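Local coordinates for glycoside hydrolase family 15, cellulose signaling associated protein envoy (Hypocrea jecorina, PDB 4WUJ), which senses blue light through a LOV domain that binds flavin mononucleotide, linking light to oxidative-stress signalling in the fungus, at residues V112-K115 and T119-T122; R102-V107 and G136-V141. All coordinates share one frame; numbering follows the deposited sequence.

Contact 1 of 2, residues V112-K115 and T119-T122. With FMN (flavin mononucleotide), chain I.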
ATOM      1  N   VAL C 112     -21.475  -5.892  -8.000  1.00 28.96           N
ATOM      2  CA  VAL C 112     -21.596  -4.512  -8.419  1.00 24.93           C
ATOM      3  C   VAL C 112     -21.606  -3.579  -7.252  1.00 37.87           C
ATOM      4  O   VAL C 112     -22.449  -3.703  -6.351  1.00 39.46           O
ATOM      5  CB  VAL C 112     -22.854  -4.280  -9.246  1.00 41.02           C
ATOM      6  CG1 VAL C 112     -23.063  -2.773  -9.491  1.00 40.47           C
ATOM      7  CG2 VAL C 112     -22.768  -5.090 -10.573  1.00 38.98           C
ATOM      8  N   ASN C 113     -20.664  -2.636  -7.252  1.00 35.58           N
ATOM      9  CA  ASN C 113     -20.769  -1.488  -6.361  1.00 40.35           C
ATOM     10  C   ASN C 113     -20.921  -0.175  -7.103  1.00 38.61           C
ATOM     11  O   ASN C 113     -20.872  -0.105  -8.342  1.00 36.29           O
ATOM     12  CB  ASN C 113     -19.572  -1.388  -5.388  1.00 41.42           C
ATOM     13  CG  ASN C 113     -19.408  -2.622  -4.529  1.00 37.69           C
ATOM     14  OD1 ASN C 113     -18.294  -2.932  -4.105  1.00 27.74           O
ATOM     15  ND2 ASN C 113     -20.509  -3.357  -4.293  1.00 28.34           N
ATOM     16  N   TYR C 114     -21.076   0.868  -6.306  1.00 37.33           N
ATOM     17  CA  TYR C 114     -21.349   2.181  -6.816  1.00 42.30           C
ATOM     18  C   TYR C 114     -20.361   3.150  -6.211  1.00 44.36           C
ATOM     19  O   TYR C 114     -20.212   3.213  -4.992  1.00 39.71           O
ATOM     20  CB  TYR C 114     -22.792   2.542  -6.509  1.00 44.38           C
ATOM     21  CG  TYR C 114     -23.724   1.570  -7.223  1.00 54.29           C
ATOM     22  CD1 TYR C 114     -24.071   1.767  -8.558  1.00 49.62           C
ATOM     23  CD2 TYR C 114     -24.200   0.426  -6.581  1.00 39.74           C
ATOM     24  CE1 TYR C 114     -24.901   0.869  -9.230  1.00 55.88           C
ATOM     25  CE2 TYR C 114     -25.028  -0.475  -7.235  1.00 56.01           C
ATOM     26  CZ  TYR C 114     -25.374  -0.255  -8.571  1.00 63.66           C
ATOM     27  OH  TYR C 114     -26.201  -1.150  -9.234  1.00 52.54           O
ATOM     28  N   LYS C 115     -19.639   3.849  -7.085  1.00 42.97           N
ATOM     29  CA  LYS C 115     -18.762   4.948  -6.680  1.00 41.93           C
ATOM     30  C   LYS C 115     -19.661   5.987  -6.068  1.00 38.61           C
ATOM     31  O   LYS C 115     -20.871   5.876  -6.145  1.00 41.33           O
ATOM     32  CB  LYS C 115     -17.979   5.520  -7.874  1.00 36.64           C
ATOM     33  CG  LYS C 115     -16.893   4.578  -8.378  1.00 37.45           C
ATOM     34  CD  LYS C 115     -16.373   4.969  -9.759  1.00 44.80           C
ATOM     35  CE  LYS C 115     -15.007   4.370 -10.047  1.00 43.39           C
ATOM     36  NZ  LYS C 115     -14.969   3.442 -11.199  1.00 42.76           N
ATOM     37  N   THR C 119     -21.826   5.634 -10.348  1.00 37.14           N
ATOM     38  CA  THR C 119     -21.405   4.777 -11.453  1.00 51.33           C
ATOM     39  C   THR C 119     -21.186   3.340 -10.990  1.00 48.72           C
ATOM     40  O   THR C 119     -20.474   3.094 -10.027  1.00 53.51           O
ATOM     41  CB  THR C 119     -20.101   5.297 -12.089  1.00 54.35           C
ATOM     42  OG1 THR C 119     -20.389   6.471 -12.854  1.00 63.89           O
ATOM     43  CG2 THR C 119     -19.459   4.236 -12.989  1.00 57.88           C
ATOM     44  N   PRO C 120     -21.808   2.377 -11.665  1.00 47.91           N
ATOM     45  CA  PRO C 120     -21.544   1.009 -11.227  1.00 47.07           C
ATOM     46  C   PRO C 120     -20.166   0.517 -11.671  1.00 44.92           C
ATOM     47  O   PRO C 120     -19.660   0.939 -12.717  1.00 41.45           O
ATOM     48  CB  PRO C 120     -22.632   0.202 -11.941  1.00 51.97           C
ATOM     49  CG  PRO C 120     -22.885   0.987 -13.234  1.00 57.78           C
ATOM     50  CD  PRO C 120     -22.751   2.438 -12.800  1.00 56.03           C
ATOM     51  N   PHE C 121     -19.569  -0.379 -10.897  1.00 32.85           N
ATOM     52  CA  PHE C 121     -18.407  -1.073 -11.391  1.00 35.09           C
ATOM     53  C   PHE C 121     -18.346  -2.456 -10.851  1.00 34.24           C
ATOM     54  O   PHE C 121     -18.717  -2.737  -9.711  1.00 31.31           O
ATOM     55  CB  PHE C 121     -17.104  -0.338 -11.043  1.00 39.69           C
ATOM     56  CG  PHE C 121     -16.838  -0.200  -9.554  1.00 36.43           C
ATOM     57  CD1 PHE C 121     -17.457   0.791  -8.817  1.00 37.69           C
ATOM     58  CD2 PHE C 121     -15.933  -1.036  -8.911  1.00 33.38           C
ATOM     59  CE1 PHE C 121     -17.218   0.934  -7.466  1.00 32.78           C
ATOM     60  CE2 PHE C 121     -15.675  -0.876  -7.550  1.00 38.95           C
ATOM     61  CZ  PHE C 121     -16.338   0.100  -6.831  1.00 31.63           C
ATOM     62  N   THR C 122     -17.845  -3.331 -11.690  1.00 36.81           N
ATOM     63  CA  THR C 122     -17.655  -4.697 -11.289  1.00 39.65           C
ATOM     64  C   THR C 122     -16.422  -4.812 -10.373  1.00 39.51           C
ATOM     65  O   THR C 122     -15.298  -5.010 -10.825  1.00 34.42           O
ATOM     66  CB  THR C 122     -17.603  -5.574 -12.517  1.00 35.93           C
ATOM     67  OG1 THR C 122     -18.852  -5.423 -13.207  1.00 52.70           O
ATOM     68  CG2 THR C 122     -17.360  -7.042 -12.148  1.00 41.57           C
TER
HETATM   69  N1  FMN I5201     -19.048  -5.312   0.035  1.00 29.08           N
HETATM   70  C2  FMN I5201     -19.048  -4.696  -1.199  1.00 32.35           C
HETATM   71  O2  FMN I5201     -20.074  -4.660  -1.876  1.00 31.55           O
HETATM   72  N3  FMN I5201     -17.887  -4.095  -1.677  1.00 28.33           N
HETATM   73  C4  FMN I5201     -16.720  -4.112  -0.952  1.00 31.35           C
HETATM   74  O4  FMN I5201     -15.725  -3.554  -1.406  1.00 24.07           O
HETATM   75  C4A FMN I5201     -16.705  -4.735   0.304  1.00 37.12           C
HETATM   76  N5  FMN I5201     -15.549  -4.754   1.072  1.00 27.20           N
HETATM   77  C5A FMN I5201     -15.540  -5.378   2.287  1.00 26.15           C
HETATM   78  C6  FMN I5201     -14.359  -5.388   3.006  1.00 23.73           C
HETATM   79  C7  FMN I5201     -14.313  -5.982   4.257  1.00 28.87           C
HETATM   80  C7M FMN I5201     -13.008  -5.977   4.991  1.00 22.78           C
HETATM   81  C8  FMN I5201     -15.477  -6.587   4.784  1.00 27.27           C
HETATM   82  C8M FMN I5201     -15.434  -7.239   6.144  1.00 20.67           C
HETATM   83  C9  FMN I5201     -16.662  -6.586   4.037  1.00 25.62           C
HETATM   84  C9A FMN I5201     -16.703  -5.979   2.787  1.00 27.19           C
HETATM   85  N10 FMN I5201     -17.875  -5.949   2.024  1.00 31.76           N
HETATM   86  C10 FMN I5201     -17.876  -5.331   0.789  1.00 30.28           C
HETATM   87  C1' FMN I5201     -19.172  -6.616   2.433  1.00 24.59           C
HETATM   88  C2' FMN I5201     -20.116  -5.884   3.357  1.00 27.07           C
HETATM   89  O2' FMN I5201     -19.363  -5.075   4.231  1.00 23.79           O
HETATM   90  C3' FMN I5201     -21.007  -6.940   4.073  1.00 26.52           C
HETATM   91  O3' FMN I5201     -20.205  -7.884   4.776  1.00 24.30           O
HETATM   92  C4' FMN I5201     -21.891  -7.693   3.050  1.00 29.40           C
HETATM   93  O4' FMN I5201     -22.796  -6.768   2.485  1.00 25.65           O
HETATM   94  C5' FMN I5201     -22.630  -8.904   3.648  1.00 27.39           C
HETATM   95  O5' FMN I5201     -23.288  -8.536   4.847  1.00 24.84           O
HETATM   96  P   FMN I5201     -24.770  -7.947   4.826  1.00 30.39           P
HETATM   97  O1P FMN I5201     -25.070  -7.574   6.269  1.00 33.69           O
HETATM   98  O2P FMN I5201     -24.968  -6.737   3.979  1.00 27.14           O
HETATM   99  O3P FMN I5201     -25.709  -9.012   4.365  1.00 32.34           O
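Asn113 and Phe121 face each other as the antiparallel hydrogen-bonded pair near the turn of a beta hairpin, in the antiparallel sheet of the LOV (PAS-fold) domain. Strand 112-114 runs up to the turn and strand 120-122 leaves it.

Backbone bonds set the register. Asn113 N gives a hydrogen to Phe121 O at 3.1 Å, and Phe121 N returns one to Asn113 O at 2.9 Å. Lys115 N bonds Thr119 O at 3.2 Å and carries the ladder on toward the turn. The Pro120 nitrogen has no hydrogen to give, but Pro120 forms a non-hydrogen-bonded pair with Tyr114, so no bond between these two strands is lost.

Apolar contacts lie on both faces. On one, Pro120 CB touches both Tyr114 CE1, at 3.6 Å, and Val112 CG1. On the other, Phe121 CG sits between the backbone N and the carbonyl carbon (chi1 62°). This folds the ring back over the neighbouring strand, where CZ meets Asn113 CB and CE1 meets Lys115 CG at 3.8 Å. The lysine chain crosses the phenylalanine at about a right angle, and its NZ goes on to a salt bridge with Glu146.

Polar contacts reach the flavin. The Asn113 amide meets the pyrimidine end of the ring system with a donor and an acceptor. A weak bond from ND2 to Val112 O and a bond from Asn123 ND2 to OD1 limit rotation of the amide. Gln79 and Gln144 also bond the FMN. The straighter of the two Asn113-flavin bonds runs from FMN N3 to Asn113 OD1, 2.7 Å long with 168° at the hydrogen; the other, from Asn113 ND2 to FMN O2, bends to 136°.

Contact 2 of 2, residues R102-V107 and G136-V141. With FMN (flavin mononucleotide), chain I; SO4 (sulfate ion), chain K; SO4 (sulfate ion), chain J.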
ATOM      1  N   ARG C 102     -18.405 -14.528   8.344  1.00 33.76           N
ATOM      2  CA  ARG C 102     -18.911 -15.207   9.537  1.00 38.40           C
ATOM      3  C   ARG C 102     -18.093 -16.471   9.889  1.00 38.02           C
ATOM      4  O   ARG C 102     -17.798 -16.725  11.052  1.00 36.52           O
ATOM      5  CB  ARG C 102     -20.415 -15.500   9.346  1.00 35.02           C
ATOM      6  CG  ARG C 102     -20.969 -16.646  10.114  1.00 42.00           C
ATOM      7  CD  ARG C 102     -22.383 -17.047   9.589  1.00 34.59           C
ATOM      8  NE  ARG C 102     -23.282 -15.898   9.460  1.00 36.54           N
ATOM      9  CZ  ARG C 102     -24.446 -15.919   8.809  1.00 32.49           C
ATOM     10  NH1 ARG C 102     -24.847 -17.028   8.194  1.00 43.82           N
ATOM     11  NH2 ARG C 102     -25.205 -14.817   8.752  1.00 30.27           N
ATOM     12  N   ALA C 103     -17.672 -17.221   8.878  1.00 45.18           N
ATOM     13  CA  ALA C 103     -16.827 -18.386   9.103  1.00 45.65           C
ATOM     14  C   ALA C 103     -15.306 -18.065   9.182  1.00 50.63           C
ATOM     15  O   ALA C 103     -14.479 -18.966   9.279  1.00 44.12           O
ATOM     16  CB  ALA C 103     -17.093 -19.418   8.006  1.00 47.31           C
ATOM     17  N   HIS C 104     -14.931 -16.790   9.177  1.00 51.28           N
ATOM     18  CA  HIS C 104     -13.509 -16.418   9.083  1.00 43.78           C
ATOM     19  C   HIS C 104     -12.831 -17.096   7.889  1.00 42.70           C
ATOM     20  O   HIS C 104     -11.701 -17.560   7.995  1.00 46.29           O
ATOM     21  CB  HIS C 104     -12.765 -16.777  10.358  1.00 50.42           C
ATOM     22  CG  HIS C 104     -13.324 -16.122  11.572  1.00 60.30           C
ATOM     23  ND1 HIS C 104     -12.703 -16.174  12.799  1.00 70.31           N
ATOM     24  CD2 HIS C 104     -14.451 -15.393  11.750  1.00 58.36           C
ATOM     25  CE1 HIS C 104     -13.424 -15.504  13.681  1.00 68.29           C
ATOM     26  NE2 HIS C 104     -14.488 -15.019  13.067  1.00 60.68           N
ATOM     27  N   GLN C 105     -13.534 -17.159   6.763  1.00 45.84           N
ATOM     28  CA  GLN C 105     -13.010 -17.781   5.564  1.00 44.12           C
ATOM     29  C   GLN C 105     -12.664 -16.730   4.537  1.00 42.86           C
ATOM     30  O   GLN C 105     -13.431 -15.785   4.315  1.00 39.35           O
ATOM     31  CB  GLN C 105     -14.049 -18.712   4.919  1.00 46.91           C
ATOM     32  CG  GLN C 105     -14.256 -20.060   5.581  1.00 55.12           C
ATOM     33  CD  GLN C 105     -15.537 -20.714   5.109  1.00 65.01           C
ATOM     34  OE1 GLN C 105     -16.219 -20.193   4.213  1.00 64.10           O
ATOM     35  NE2 GLN C 105     -15.883 -21.851   5.708  1.00 67.50           N
ATOM     36  N   GLU C 106     -11.534 -16.948   3.874  1.00 35.49           N
ATOM     37  CA  GLU C 106     -11.167 -16.204   2.681  1.00 45.09           C
ATOM     38  C   GLU C 106     -12.311 -16.312   1.730  1.00 37.75           C
ATOM     39  O   GLU C 106     -12.956 -17.354   1.674  1.00 37.57           O
ATOM     40  CB  GLU C 106      -9.952 -16.840   2.001  1.00 42.70           C
ATOM     41  CG  GLU C 106      -8.663 -16.597   2.718  1.00 57.05           C
ATOM     42  CD  GLU C 106      -7.534 -17.474   2.206  1.00 51.25           C
ATOM     43  OE1 GLU C 106      -7.376 -17.612   0.957  1.00 47.39           O
ATOM     44  OE2 GLU C 106      -6.802 -18.003   3.078  1.00 47.87           O
ATOM     45  N   VAL C 107     -12.522 -15.274   0.934  1.00 25.68           N
ATOM     46  CA  VAL C 107     -13.538 -15.319  -0.071  1.00 23.90           C
ATOM     47  C   VAL C 107     -13.239 -14.321  -1.131  1.00 31.05           C
ATOM     48  O   VAL C 107     -12.701 -13.239  -0.876  1.00 29.64           O
ATOM     49  CB  VAL C 107     -14.925 -14.996   0.525  1.00 37.28           C
ATOM     50  CG1 VAL C 107     -14.895 -13.646   1.253  1.00 37.14           C
ATOM     51  CG2 VAL C 107     -15.991 -14.997  -0.545  1.00 34.76           C
ATOM     52  N   GLY C 136      -7.315  -8.643  20.962  1.00 66.73           N
ATOM     53  CA  GLY C 136      -8.271  -9.726  21.147  1.00 70.22           C
ATOM     54  C   GLY C 136      -9.354  -9.612  20.087  1.00 70.73           C
ATOM     55  O   GLY C 136     -10.303 -10.411  20.027  1.00 61.08           O
ATOM     56  N   HIS C 137      -9.176  -8.597  19.240  1.00 65.92           N
ATOM     57  CA  HIS C 137     -10.098  -8.260  18.174  1.00 55.44           C
ATOM     58  C   HIS C 137      -9.689  -8.937  16.878  1.00 49.66           C
ATOM     59  O   HIS C 137      -8.514  -8.958  16.523  1.00 50.47           O
ATOM     60  CB  HIS C 137     -10.086  -6.747  17.955  1.00 51.79           C
ATOM     61  CG  HIS C 137     -10.802  -5.977  19.013  1.00 52.91           C
ATOM     62  ND1 HIS C 137     -11.258  -4.693  18.812  1.00 48.76           N
ATOM     63  CD2 HIS C 137     -11.144  -6.307  20.281  1.00 63.32           C
ATOM     64  CE1 HIS C 137     -11.852  -4.264  19.911  1.00 54.75           C
ATOM     65  NE2 HIS C 137     -11.804  -5.224  20.817  1.00 54.23           N
ATOM     66  N   HIS C 138     -10.676  -9.479  16.178  1.00 49.70           N
ATOM     67  CA  HIS C 138     -10.492 -10.061  14.855  1.00 43.91           C
ATOM     68  C   HIS C 138     -10.743  -9.003  13.787  1.00 39.84           C
ATOM     69  O   HIS C 138     -11.673  -8.219  13.889  1.00 36.78           O
ATOM     70  CB  HIS C 138     -11.485 -11.199  14.665  1.00 48.14           C
ATOM     71  CG  HIS C 138     -11.047 -12.497  15.271  1.00 61.88           C
ATOM     72  ND1 HIS C 138     -10.515 -13.521  14.515  1.00 71.69           N
ATOM     73  CD2 HIS C 138     -11.059 -12.942  16.553  1.00 65.06           C
ATOM     74  CE1 HIS C 138     -10.214 -14.539  15.301  1.00 70.46           C
ATOM     75  NE2 HIS C 138     -10.536 -14.214  16.543  1.00 70.92           N
ATOM     76  N   PHE C 139      -9.908  -8.981  12.760  1.00 41.51           N
ATOM     77  CA  PHE C 139     -10.068  -8.035  11.657  1.00 38.97           C
ATOM     78  C   PHE C 139     -10.257  -8.767  10.329  1.00 31.83           C
ATOM     79  O   PHE C 139      -9.984  -9.953  10.193  1.00 31.04           O
ATOM     80  CB  PHE C 139      -8.860  -7.082  11.563  1.00 31.74           C
ATOM     81  CG  PHE C 139      -8.745  -6.142  12.728  1.00 34.18           C
ATOM     82  CD1 PHE C 139      -8.332  -6.606  13.969  1.00 44.34           C
ATOM     83  CD2 PHE C 139      -9.045  -4.791  12.583  1.00 31.21           C
ATOM     84  CE1 PHE C 139      -8.228  -5.731  15.049  1.00 44.82           C
ATOM     85  CE2 PHE C 139      -8.959  -3.919  13.654  1.00 33.09           C
ATOM     86  CZ  PHE C 139      -8.540  -4.384  14.886  1.00 39.11           C
ATOM     87  N   ALA C 140     -10.729  -8.020   9.353  1.00 29.72           N
ATOM     88  CA  ALA C 140     -10.894  -8.513   8.021  1.00 27.63           C
ATOM     89  C   ALA C 140     -10.267  -7.467   7.139  1.00 22.70           C
ATOM     90  O   ALA C 140     -10.440  -6.261   7.370  1.00 23.42           O
ATOM     91  CB  ALA C 140     -12.374  -8.689   7.680  1.00 27.61           C
ATOM     92  N   VAL C 141      -9.510  -7.942   6.159  1.00 23.99           N
ATOM     93  CA  VAL C 141      -8.906  -7.099   5.144  1.00 29.07           C
ATOM     94  C   VAL C 141      -9.635  -7.350   3.870  1.00 24.48           C
ATOM     95  O   VAL C 141      -9.729  -8.492   3.433  1.00 25.38           O
ATOM     96  CB  VAL C 141      -7.441  -7.494   4.853  1.00 26.85           C
ATOM     97  CG1 VAL C 141      -6.883  -6.584   3.748  1.00 24.60           C
ATOM     98  CG2 VAL C 141      -6.637  -7.448   6.104  1.00 34.43           C
TER
HETATM   99  N1  FMN I5201     -19.048  -5.312   0.035  1.00 29.08           N
HETATM  100  C2  FMN I5201     -19.048  -4.696  -1.199  1.00 32.35           C
HETATM  101  O2  FMN I5201     -20.074  -4.660  -1.876  1.00 31.55           O
HETATM  102  N3  FMN I5201     -17.887  -4.095  -1.677  1.00 28.33           N
HETATM  103  C4  FMN I5201     -16.720  -4.112  -0.952  1.00 31.35           C
HETATM  104  O4  FMN I5201     -15.725  -3.554  -1.406  1.00 24.07           O
HETATM  105  C4A FMN I5201     -16.705  -4.735   0.304  1.00 37.12           C
HETATM  106  N5  FMN I5201     -15.549  -4.754   1.072  1.00 27.20           N
HETATM  107  C5A FMN I5201     -15.540  -5.378   2.287  1.00 26.15           C
HETATM  108  C6  FMN I5201     -14.359  -5.388   3.006  1.00 23.73           C
HETATM  109  C7  FMN I5201     -14.313  -5.982   4.257  1.00 28.87           C
HETATM  110  C7M FMN I5201     -13.008  -5.977   4.991  1.00 22.78           C
HETATM  111  C8  FMN I5201     -15.477  -6.587   4.784  1.00 27.27           C
HETATM  112  C8M FMN I5201     -15.434  -7.239   6.144  1.00 20.67           C
HETATM  113  C9  FMN I5201     -16.662  -6.586   4.037  1.00 25.62           C
HETATM  114  C9A FMN I5201     -16.703  -5.979   2.787  1.00 27.19           C
HETATM  115  N10 FMN I5201     -17.875  -5.949   2.024  1.00 31.76           N
HETATM  116  C10 FMN I5201     -17.876  -5.331   0.789  1.00 30.28           C
HETATM  117  C1' FMN I5201     -19.172  -6.616   2.433  1.00 24.59           C
HETATM  118  C2' FMN I5201     -20.116  -5.884   3.357  1.00 27.07           C
HETATM  119  O2' FMN I5201     -19.363  -5.075   4.231  1.00 23.79           O
HETATM  120  C3' FMN I5201     -21.007  -6.940   4.073  1.00 26.52           C
HETATM  121  O3' FMN I5201     -20.205  -7.884   4.776  1.00 24.30           O
HETATM  122  C4' FMN I5201     -21.891  -7.693   3.050  1.00 29.40           C
HETATM  123  O4' FMN I5201     -22.796  -6.768   2.485  1.00 25.65           O
HETATM  124  C5' FMN I5201     -22.630  -8.904   3.648  1.00 27.39           C
HETATM  125  O5' FMN I5201     -23.288  -8.536   4.847  1.00 24.84           O
HETATM  126  P   FMN I5201     -24.770  -7.947   4.826  1.00 30.39           P
HETATM  127  O1P FMN I5201     -25.070  -7.574   6.269  1.00 33.69           O
HETATM  128  O2P FMN I5201     -24.968  -6.737   3.979  1.00 27.14           O
HETATM  129  O3P FMN I5201     -25.709  -9.012   4.365  1.00 32.34           O
HETATM  130  S   SO4 K5203     -24.468 -11.529  10.033  1.00 69.99           S
HETATM  131  O1  SO4 K5203     -25.551 -11.742   9.090  1.00 54.04           O
HETATM  132  O2  SO4 K5203     -24.180 -10.108   9.961  1.00 39.80           O
HETATM  133  O3  SO4 K5203     -24.799 -11.862  11.405  1.00 47.17           O
HETATM  134  O4  SO4 K5203     -23.383 -12.394   9.647  1.00 33.67           O
HETATM  135  S   SO4 J5202     -27.917 -16.144   5.910  1.00 53.27           S
HETATM  136  O1  SO4 J5202     -28.503 -16.183   4.573  1.00 52.35           O
HETATM  137  O2  SO4 J5202     -28.024 -14.792   6.455  1.00 46.26           O
HETATM  138  O3  SO4 J5202     -26.567 -16.699   5.932  1.00 46.58           O
HETATM  139  O4  SO4 J5202     -28.695 -16.974   6.800  1.00 47.54           O
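His104 and His138 meet through their imidazole rings, and this one pair makes the whole direct contact between residues 102-107 and 136-141. The side chains cross at about a right angle. The ring planes are inclined by 42° with centroids 4.8 Å apart, so the pair is neither a flat stack nor a T-shape. His104 CE1 comes over one face of the His138 ring, displaced toward its rim. Its nearest atom there is His138 ND1, at 3.6 Å.

The backbone sets up the approach. His104 is where the chain leaves helical geometry, in a Schellman motif with positive phi (53°). Its CB points toward the other segment, and CG lies beside the backbone N, anti to the carbonyl carbon (chi1 -59°), which carries the ring to the His138 face. The CB of His138 likewise points toward the other segment. Its backbone N bonds Ser46 OG. An alanine in place of His138 would probably leave the His104 ring without its partner across the contact and freer to turn.

Away from the pair, the two segments have different neighbours. The Arg102 guanidinium meets two sulfate ions near its plane, probably from the crystallisation liquor: NH1 bonds O3 of the chain J sulfate at 2.9 Å, and NH2 bonds O4 of the chain K sulfate at 3.2 Å. Ala140 CB is 3.7 Å from FMN C8M, and its carbonyl O is near C7M.

The histidine pair is thus a small surface contact between a helix end and the chain entering the sheet, while Ala140 and Val141 belong to the dimethylbenzene end of the flavin pocket of this LOV domain.

From the N terminus, the chain passes through helix 14-22, strands 39-44 and 52-55 and two short helices before helix 92-103, whose end supplies the first half of contact 2. Strand 107-114 follows and enters contact 1, which closes at once across a three-residue turn into strand 120-129. The chain then runs back along that strand, and only at residues 136-141 does it close the longer loop of contact 2. Contact 1 therefore lies wholly within that loop, and the two do not cross. Strand 120-129 sits between strands 107-114 and 139-144 in the sheet. The contacts are about 24 Å apart between centres, and they share the flavin, each at a different end.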